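Local atomic coordinates of beta-N-acetylhexosaminidase (Mycobacterium smegmatis, PDB entry 4YYF), a protein that probably hydrolyses terminal non-reducing N-acetyl-D-hexosamine residues from N-acetyl-beta-D-hexosaminides, as a glycoside hydrolase of family 3. Residues A[189-192]-A[193-197]; A[138-141]-A[142-146]; A[237-240]-A[241-244]. The protein carries 1 engineered substitution. One frame throughout, in Å; residues are numbered along the deposited sequence.

Contact 1 of 3, residues A[189-192]-A[193-197]; sequences YARG and LRDAG
Leu193 meets Tyr189 one helical turn back: its CD1 lies at the edge of the phenol ring, near the ring plane, 4.0 Å from Tyr189 CD1, while its CG rests 3.5 Å from Tyr189 O. Arg194 packs on the next position round the helix. Its aliphatic root and its guanidinium both return to the same backbone oxygen, with CB 3.3 Å from Ala190 O and the guanidinium lying with one face over that oxygen. The chain starts out anti to the backbone N and then bends at chi3 (-47°), which brings the flat group back across the helix and sets NH2 3.6 Å from Arg191 CA. Asp195 and Arg191 run side by side and point the same way, but their contact is of carbon and oxygen, Arg191 CG to Asp195 OD2 at 4.0 Å, without a salt bridge.

Beneath these side chains run the helical bonds from Leu193, Arg194, Asp195 and Ala196 N to the carbonyls four residues earlier, the one from Asp195 N to Arg191 O measuring 2.8 Å. The helix then stops in a Schellman motif at Gly197, whose phi is positive (92°) and whose N bonds back to Arg194 O at 2.9 Å. Second-shell partners hold the polar ends: Gln120 takes Tyr189 OH, Tyr136 binds Asp195 OD2, and the carbonyl of Pro244 receives Arg194 NE. The polar ends of Tyr189, Arg194 and Asp195 are thus bonded to neighbouring elements, and what links one turn to the next is backbone bonding, apolar contact and a carbonyl beneath a guanidinium face.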
loop_
_atom_site.group_PDB
_atom_site.type_symbol
_atom_site.label_atom_id
_atom_site.label_comp_id
_atom_site.label_asym_id
_atom_site.label_seq_id
_atom_site.Cartn_x
_atom_site.Cartn_y
_atom_site.Cartn_z
ATOM N N TYR A 189 -9.474 -8.648 -10.522
ATOM C CA TYR A 189 -9.294 -7.204 -10.454
ATOM C C TYR A 189 -7.798 -6.884 -10.489
ATOM O O TYR A 189 -7.366 -5.954 -11.174
ATOM C CB TYR A 189 -9.975 -6.593 -9.204
ATOM C CG TYR A 189 -10.338 -5.127 -9.392
ATOM C CD1 TYR A 189 -9.379 -4.127 -9.250
ATOM C CD2 TYR A 189 -11.631 -4.743 -9.746
ATOM C CE1 TYR A 189 -9.706 -2.774 -9.455
ATOM C CE2 TYR A 189 -11.967 -3.390 -9.940
ATOM C CZ TYR A 189 -10.998 -2.425 -9.790
ATOM O OH TYR A 189 -11.315 -1.095 -9.988
ATOM N N ALA A 190 -7.009 -7.654 -9.747
ATOM C CA ALA A 190 -5.561 -7.426 -9.702
ATOM C C ALA A 190 -4.946 -7.676 -11.074
ATOM O O ALA A 190 -4.053 -6.940 -11.514
ATOM C CB ALA A 190 -4.897 -8.301 -8.631
ATOM N N ARG A 191 -5.445 -8.709 -11.756
ATOM C CA ARG A 191 -4.913 -9.102 -13.054
ATOM C C ARG A 191 -5.186 -8.001 -14.092
ATOM O O ARG A 191 -4.342 -7.720 -14.950
ATOM C CB ARG A 191 -5.510 -10.465 -13.471
ATOM C CG ARG A 191 -4.892 -11.079 -14.721
ATOM C CD ARG A 191 -5.287 -12.554 -14.889
ATOM N NE ARG A 191 -6.705 -12.799 -14.602
ATOM C CZ ARG A 191 -7.666 -12.860 -15.521
ATOM N NH1 ARG A 191 -7.380 -12.696 -16.810
ATOM N NH2 ARG A 191 -8.920 -13.090 -15.144
ATOM N N GLY A 192 -6.364 -7.381 -13.999
ATOM C CA GLY A 192 -6.737 -6.290 -14.890
ATOM C C GLY A 192 -5.841 -5.087 -14.695
ATOM O O GLY A 192 -5.347 -4.510 -15.666
ATOM N N LEU A 193 -5.599 -4.723 -13.439
ATOM C CA LEU A 193 -4.700 -3.608 -13.136
ATOM C C LEU A 193 -3.307 -3.899 -13.650
ATOM O O LEU A 193 -2.684 -3.062 -14.308
ATOM C CB LEU A 193 -4.644 -3.359 -11.623
ATOM C CG LEU A 193 -5.899 -2.797 -10.954
ATOM C CD1 LEU A 193 -5.649 -2.653 -9.457
ATOM C CD2 LEU A 193 -6.302 -1.448 -11.552
ATOM N N ARG A 194 -2.815 -5.096 -13.330
ATOM C CA ARG A 194 -1.492 -5.555 -13.749
ATOM C C ARG A 194 -1.345 -5.510 -15.272
ATOM O O ARG A 194 -0.313 -5.064 -15.796
ATOM C CB ARG A 194 -1.267 -6.996 -13.214
ATOM C CG ARG A 194 -0.056 -7.753 -13.716
ATOM C CD ARG A 194 0.052 -9.146 -13.009
ATOM N NE ARG A 194 -0.145 -8.957 -11.573
ATOM C CZ ARG A 194 -1.118 -9.493 -10.846
ATOM N NH1 ARG A 194 -1.205 -9.182 -9.559
ATOM N NH2 ARG A 194 -1.988 -10.340 -11.387
ATOM N N ASP A 195 -2.355 -5.984 -15.993
ATOM C CA ASP A 195 -2.269 -5.979 -17.461
ATOM C C ASP A 195 -2.319 -4.565 -18.058
ATOM O O ASP A 195 -1.886 -4.344 -19.194
ATOM C CB ASP A 195 -3.352 -6.877 -18.087
ATOM C CG ASP A 195 -3.089 -8.361 -17.863
ATOM O OD1 ASP A 195 -1.975 -8.706 -17.424
ATOM O OD2 ASP A 195 -3.999 -9.191 -18.117
ATOM N N ALA A 196 -2.843 -3.616 -17.293
ATOM C CA ALA A 196 -2.791 -2.201 -17.669
ATOM C C ALA A 196 -1.416 -1.595 -17.358
ATOM O O ALA A 196 -1.088 -0.501 -17.822
ATOM C CB ALA A 196 -3.881 -1.405 -16.949
ATOM N N GLY A 197 -0.618 -2.302 -16.565
ATOM C CA GLY A 197 0.701 -1.815 -16.190
ATOM C C GLY A 197 0.694 -1.033 -14.888
ATOM O O GLY A 197 1.666 -0.343 -14.557
#

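Contact 2 of 3, residues A[138-141]-A[142-146]; sequences IALD and RGRKM. With ACT (acetate ion), chain E.
Regular alpha-helical bonds join residues 138-141 to the turn that follows, Arg142 N reaching Ile138 O at 3.0 Å and Gly143, Arg144 and Lys145 repeating the step from Ala139, Leu140 and Asp141. Along one flank, Leu140 lies under the guanidinium of Arg144: CD2 sits against one face, displaced toward the rim, at 3.6 Å from Arg144 NH2. In Leu140, CG anti to its own N (chi1 179°) sends the isobutyl group outward, and the side chain of Arg144, extended from CG to NE, runs back along the helix to lay its guanidinium over it. Asp141 is too far out of the guanidinium plane for any N-H to point at it, and a water bridges the two instead, donating to Asp141 OD1 at 2.7 Å and accepting from Arg144 NH1 at 3.1 Å in the guanidinium plane.

Another flank binds an acetate, probably picked up from the crystallisation liquor. Arg142 NH1 donates to OXT at 2.8 Å with the carboxylate at the guanidinium edge, Lys145 NZ donates to O at 2.7 Å, and Ile138 CG2 touches the methyl carbon at 3.7 Å. Bonds from NH1 to Gly118 O and from NH2, in a salt bridge, to Glu105 help fix the rotation of this buried guanidinium. Ala139, Leu140 and Met146 pack on helix 179-196 while Arg142 reaches Glu105 of strand 100-107, placing this as an outer helix of the TIM-barrel domain of family 3 glycoside hydrolases.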
loop_
_atom_site.group_PDB
_atom_site.type_symbol
_atom_site.label_atom_id
_atom_site.label_comp_id
_atom_site.label_asym_id
_atom_site.label_seq_id
_atom_site.Cartn_x
_atom_site.Cartn_y
_atom_site.Cartn_z
ATOM N N ILE A 138 -13.233 -4.665 -16.452
ATOM C CA ILE A 138 -13.463 -3.386 -15.791
ATOM C C ILE A 138 -12.160 -2.837 -15.203
ATOM O O ILE A 138 -11.838 -1.654 -15.374
ATOM C CB ILE A 138 -14.521 -3.520 -14.694
ATOM C CG1 ILE A 138 -15.899 -3.736 -15.323
ATOM C CG2 ILE A 138 -14.535 -2.282 -13.820
ATOM C CD1 ILE A 138 -16.996 -4.075 -14.313
ATOM N N ALA A 139 -11.404 -3.703 -14.526
ATOM C CA ALA A 139 -10.137 -3.314 -13.919
ATOM C C ALA A 139 -9.101 -2.920 -14.965
ATOM O O ALA A 139 -8.340 -1.970 -14.770
ATOM C CB ALA A 139 -9.593 -4.445 -13.038
ATOM N N LEU A 140 -9.068 -3.659 -16.070
ATOM C CA LEU A 140 -8.191 -3.319 -17.185
ATOM C C LEU A 140 -8.505 -1.933 -17.742
ATOM O O LEU A 140 -7.612 -1.100 -17.901
ATOM C CB LEU A 140 -8.316 -4.362 -18.305
ATOM C CG LEU A 140 -7.457 -4.093 -19.552
ATOM C CD1 LEU A 140 -5.955 -4.030 -19.218
ATOM C CD2 LEU A 140 -7.716 -5.139 -20.633
ATOM N N ASP A 141 -9.771 -1.690 -18.059
ATOM C CA ASP A 141 -10.192 -0.389 -18.582
ATOM C C ASP A 141 -9.846 0.747 -17.636
ATOM O O ASP A 141 -9.343 1.792 -18.059
ATOM C CB ASP A 141 -11.702 -0.377 -18.866
ATOM C CG ASP A 141 -12.078 -1.184 -20.106
ATOM O OD1 ASP A 141 -11.183 -1.517 -20.918
ATOM O OD2 ASP A 141 -13.282 -1.477 -20.277
ATOM N N ARG A 142 -10.114 0.553 -16.349
ATOM C CA ARG A 142 -9.842 1.611 -15.379
ATOM C C ARG A 142 -8.357 1.793 -15.106
ATOM O O ARG A 142 -7.892 2.908 -14.915
ATOM C CB ARG A 142 -10.631 1.386 -14.091
ATOM C CG ARG A 142 -12.125 1.576 -14.318
ATOM C CD ARG A 142 -12.934 1.178 -13.093
ATOM N NE ARG A 142 -12.877 2.164 -12.013
ATOM C CZ ARG A 142 -13.540 3.321 -12.030
ATOM N NH1 ARG A 142 -14.259 3.660 -13.092
ATOM N NH2 ARG A 142 -13.476 4.147 -10.990
ATOM N N GLY A 143 -7.614 0.698 -15.116
ATOM C CA GLY A 143 -6.163 0.767 -15.037
ATOM C C GLY A 143 -5.547 1.619 -16.142
ATOM O O GLY A 143 -4.642 2.406 -15.891
ATOM N N ARG A 144 -6.020 1.452 -17.372
ATOM C CA ARG A 144 -5.504 2.247 -18.479
ATOM C C ARG A 144 -5.838 3.710 -18.262
ATOM O O ARG A 144 -5.023 4.580 -18.554
ATOM C CB ARG A 144 -6.071 1.751 -19.812
ATOM C CG ARG A 144 -5.484 0.419 -20.249
ATOM C CD ARG A 144 -6.256 -0.196 -21.393
ATOM N NE ARG A 144 -5.647 -1.459 -21.821
ATOM C CZ ARG A 144 -6.225 -2.338 -22.624
ATOM N NH1 ARG A 144 -7.448 -2.103 -23.086
ATOM N NH2 ARG A 144 -5.586 -3.461 -22.956
ATOM N N LYS A 145 -7.034 3.979 -17.739
ATOM C CA LYS A 145 -7.451 5.355 -17.466
ATOM C C LYS A 145 -6.582 5.971 -16.379
ATOM O O LYS A 145 -6.267 7.157 -16.438
ATOM C CB LYS A 145 -8.941 5.432 -17.110
ATOM C CG LYS A 145 -9.883 5.193 -18.287
ATOM C CD LYS A 145 -11.325 5.052 -17.801
ATOM C CE LYS A 145 -12.284 4.704 -18.924
ATOM N NZ LYS A 145 -13.720 4.717 -18.459
HETATM N N MSE A 146 -6.179 5.164 -15.398
HETATM C CA MSE A 146 -5.225 5.614 -14.377
HETATM C C MSE A 146 -3.829 5.887 -14.930
HETATM O O MSE A 146 -3.196 6.874 -14.566
HETATM C CB MSE A 146 -5.107 4.569 -13.247
HETATM C CG MSE A 146 -6.334 4.485 -12.383
HETATM SE SE MSE A 146 -6.081 3.082 -11.053
HETATM C CE MSE A 146 -7.708 2.045 -11.423
HETATM C C ACT E . -14.729 1.789 -16.372
HETATM O O ACT E . -14.037 2.395 -17.220
HETATM O OXT ACT E . -15.179 2.491 -15.443
HETATM C CH3 ACT E . -14.975 0.312 -16.459
HETATM O O HOH W 1 -9.495 0.056 -22.252
#

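Contact 3 of 3, residues A[237-240]-A[241-244]; sequences RTLT and GQAP
Gln242 folds back over the end of the helix that precedes it, its side chain following the last turn from CB to the amide. CB stands 3.9 Å from Leu239 O. CG, placed beside the backbone N and anti to the carbonyl carbon (chi1 -64°), comes to 3.7 Å from Thr238 O. From there the chain runs extended, so that the amide passes alongside the last helical turn: CD lies 3.9 Å and NE2 3.8 Å from Thr238 O, both at packing distance, and OE1 ends against a methyl group, 3.8 Å from Leu239 CD2. The glutamine and leucine side chains thus meet at an angle, with the amide making van der Waals contact.

The backbone beneath is only loosely tied. Gly241 N makes a weak bond to Thr238 O at 3.4 Å, and Gln242 N another weak one to Leu239 O at 3.3 Å, which closes a type I beta turn from Leu239 to Gln242. Outward from it, Thr240 OG1 is held by Tyr278 OH and by the carbonyl of Tyr236, while Leu239 and Thr240 pack on Leu202 of the strand 199-205. Gln242 also touches Arg194 of helix 179-196. The segment ends at Pro244, preceded by a cis peptide bond. The turn begins the alpha-to-beta connection that leads from helix 234-239 into the parallel strand 246-249 of the TIM-barrel domain.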
loop_
_atom_site.group_PDB
_atom_site.type_symbol
_atom_site.label_atom_id
_atom_site.label_comp_id
_atom_site.label_asym_id
_atom_site.label_seq_id
_atom_site.Cartn_x
_atom_site.Cartn_y
_atom_site.Cartn_z
ATOM N N ARG A 237 -2.751 -16.810 -0.540
ATOM C CA ARG A 237 -2.047 -18.036 -0.921
ATOM C C ARG A 237 -1.822 -18.149 -2.418
ATOM O O ARG A 237 -0.798 -18.655 -2.848
ATOM C CB ARG A 237 -2.798 -19.277 -0.459
ATOM C CG ARG A 237 -2.967 -19.436 1.036
ATOM C CD ARG A 237 -3.868 -20.634 1.265
ATOM N NE ARG A 237 -4.244 -20.853 2.658
ATOM C CZ ARG A 237 -5.116 -21.782 3.045
ATOM N NH1 ARG A 237 -5.409 -21.936 4.329
ATOM N NH2 ARG A 237 -5.698 -22.558 2.140
ATOM N N THR A 238 -2.786 -17.698 -3.215
ATOM C CA THR A 238 -2.604 -17.728 -4.664
ATOM C C THR A 238 -2.260 -16.359 -5.256
ATOM O O THR A 238 -1.521 -16.280 -6.228
ATOM C CB THR A 238 -3.803 -18.341 -5.410
ATOM O OG1 THR A 238 -4.973 -17.587 -5.124
ATOM C CG2 THR A 238 -4.024 -19.782 -4.977
ATOM N N LEU A 239 -2.783 -15.288 -4.673
ATOM C CA LEU A 239 -2.679 -13.978 -5.305
ATOM C C LEU A 239 -1.300 -13.330 -5.158
ATOM O O LEU A 239 -0.903 -12.536 -5.999
ATOM C CB LEU A 239 -3.776 -13.035 -4.798
ATOM C CG LEU A 239 -5.198 -13.494 -5.120
ATOM C CD1 LEU A 239 -6.215 -12.417 -4.790
ATOM C CD2 LEU A 239 -5.291 -13.889 -6.595
ATOM N N THR A 240 -0.569 -13.663 -4.099
ATOM C CA THR A 240 0.777 -13.096 -3.928
ATOM C C THR A 240 1.779 -13.649 -4.932
ATOM O O THR A 240 2.839 -13.052 -5.144
ATOM C CB THR A 240 1.335 -13.302 -2.509
ATOM O OG1 THR A 240 1.504 -14.697 -2.254
ATOM C CG2 THR A 240 0.392 -12.732 -1.479
ATOM N N GLY A 241 1.446 -14.785 -5.544
ATOM C CA GLY A 241 2.325 -15.435 -6.498
ATOM C C GLY A 241 2.083 -15.013 -7.935
ATOM O O GLY A 241 2.725 -15.525 -8.853
ATOM N N GLN A 242 1.163 -14.076 -8.133
ATOM C CA GLN A 242 0.848 -13.558 -9.467
ATOM C C GLN A 242 1.467 -12.160 -9.604
ATOM O O GLN A 242 0.885 -11.167 -9.187
ATOM C CB GLN A 242 -0.683 -13.571 -9.701
ATOM C CG GLN A 242 -1.282 -15.002 -9.700
ATOM C CD GLN A 242 -2.815 -15.056 -9.735
ATOM O OE1 GLN A 242 -3.488 -14.041 -9.917
ATOM N NE2 GLN A 242 -3.372 -16.263 -9.561
ATOM N N ALA A 243 2.671 -12.114 -10.173
ATOM C CA ALA A 243 3.509 -10.915 -10.192
ATOM C C ALA A 243 3.355 -10.126 -11.495
ATOM O O ALA A 243 3.030 -10.702 -12.533
ATOM C CB ALA A 243 4.951 -11.310 -9.996
ATOM N N PRO A 244 3.600 -8.807 -11.457
ATOM C CA PRO A 244 3.948 -8.017 -10.269
ATOM C C PRO A 244 2.749 -7.762 -9.366
ATOM O O PRO A 244 1.607 -7.583 -9.817
ATOM C CB PRO A 244 4.479 -6.702 -10.849
ATOM C CG PRO A 244 3.871 -6.605 -12.198
ATOM C CD PRO A 244 3.705 -8.018 -12.700
#

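How the contacts relate
Contacts 1 and 2 lie on adjacent helices, 179-196 and 132-148, packed directly on each other: Tyr189 O lies 3.3 Å from Ala139 CB, and Ala196 CB fits against Gly143. Contact 3 sits at the other side of contact 1, where Arg194 joins helix 179-196 to the loop entering strand 246-249; contacts 2 and 3 do not touch, their nearest atoms about 12 Å apart. All three are partly buried. Chemistry follows position: contact 2 gathers charge, water and a bound anion, contact 1 mixes apolar packing with polar tips bound to neighbouring elements, and contact 3 relies on weak turn bonds and van der Waals packing.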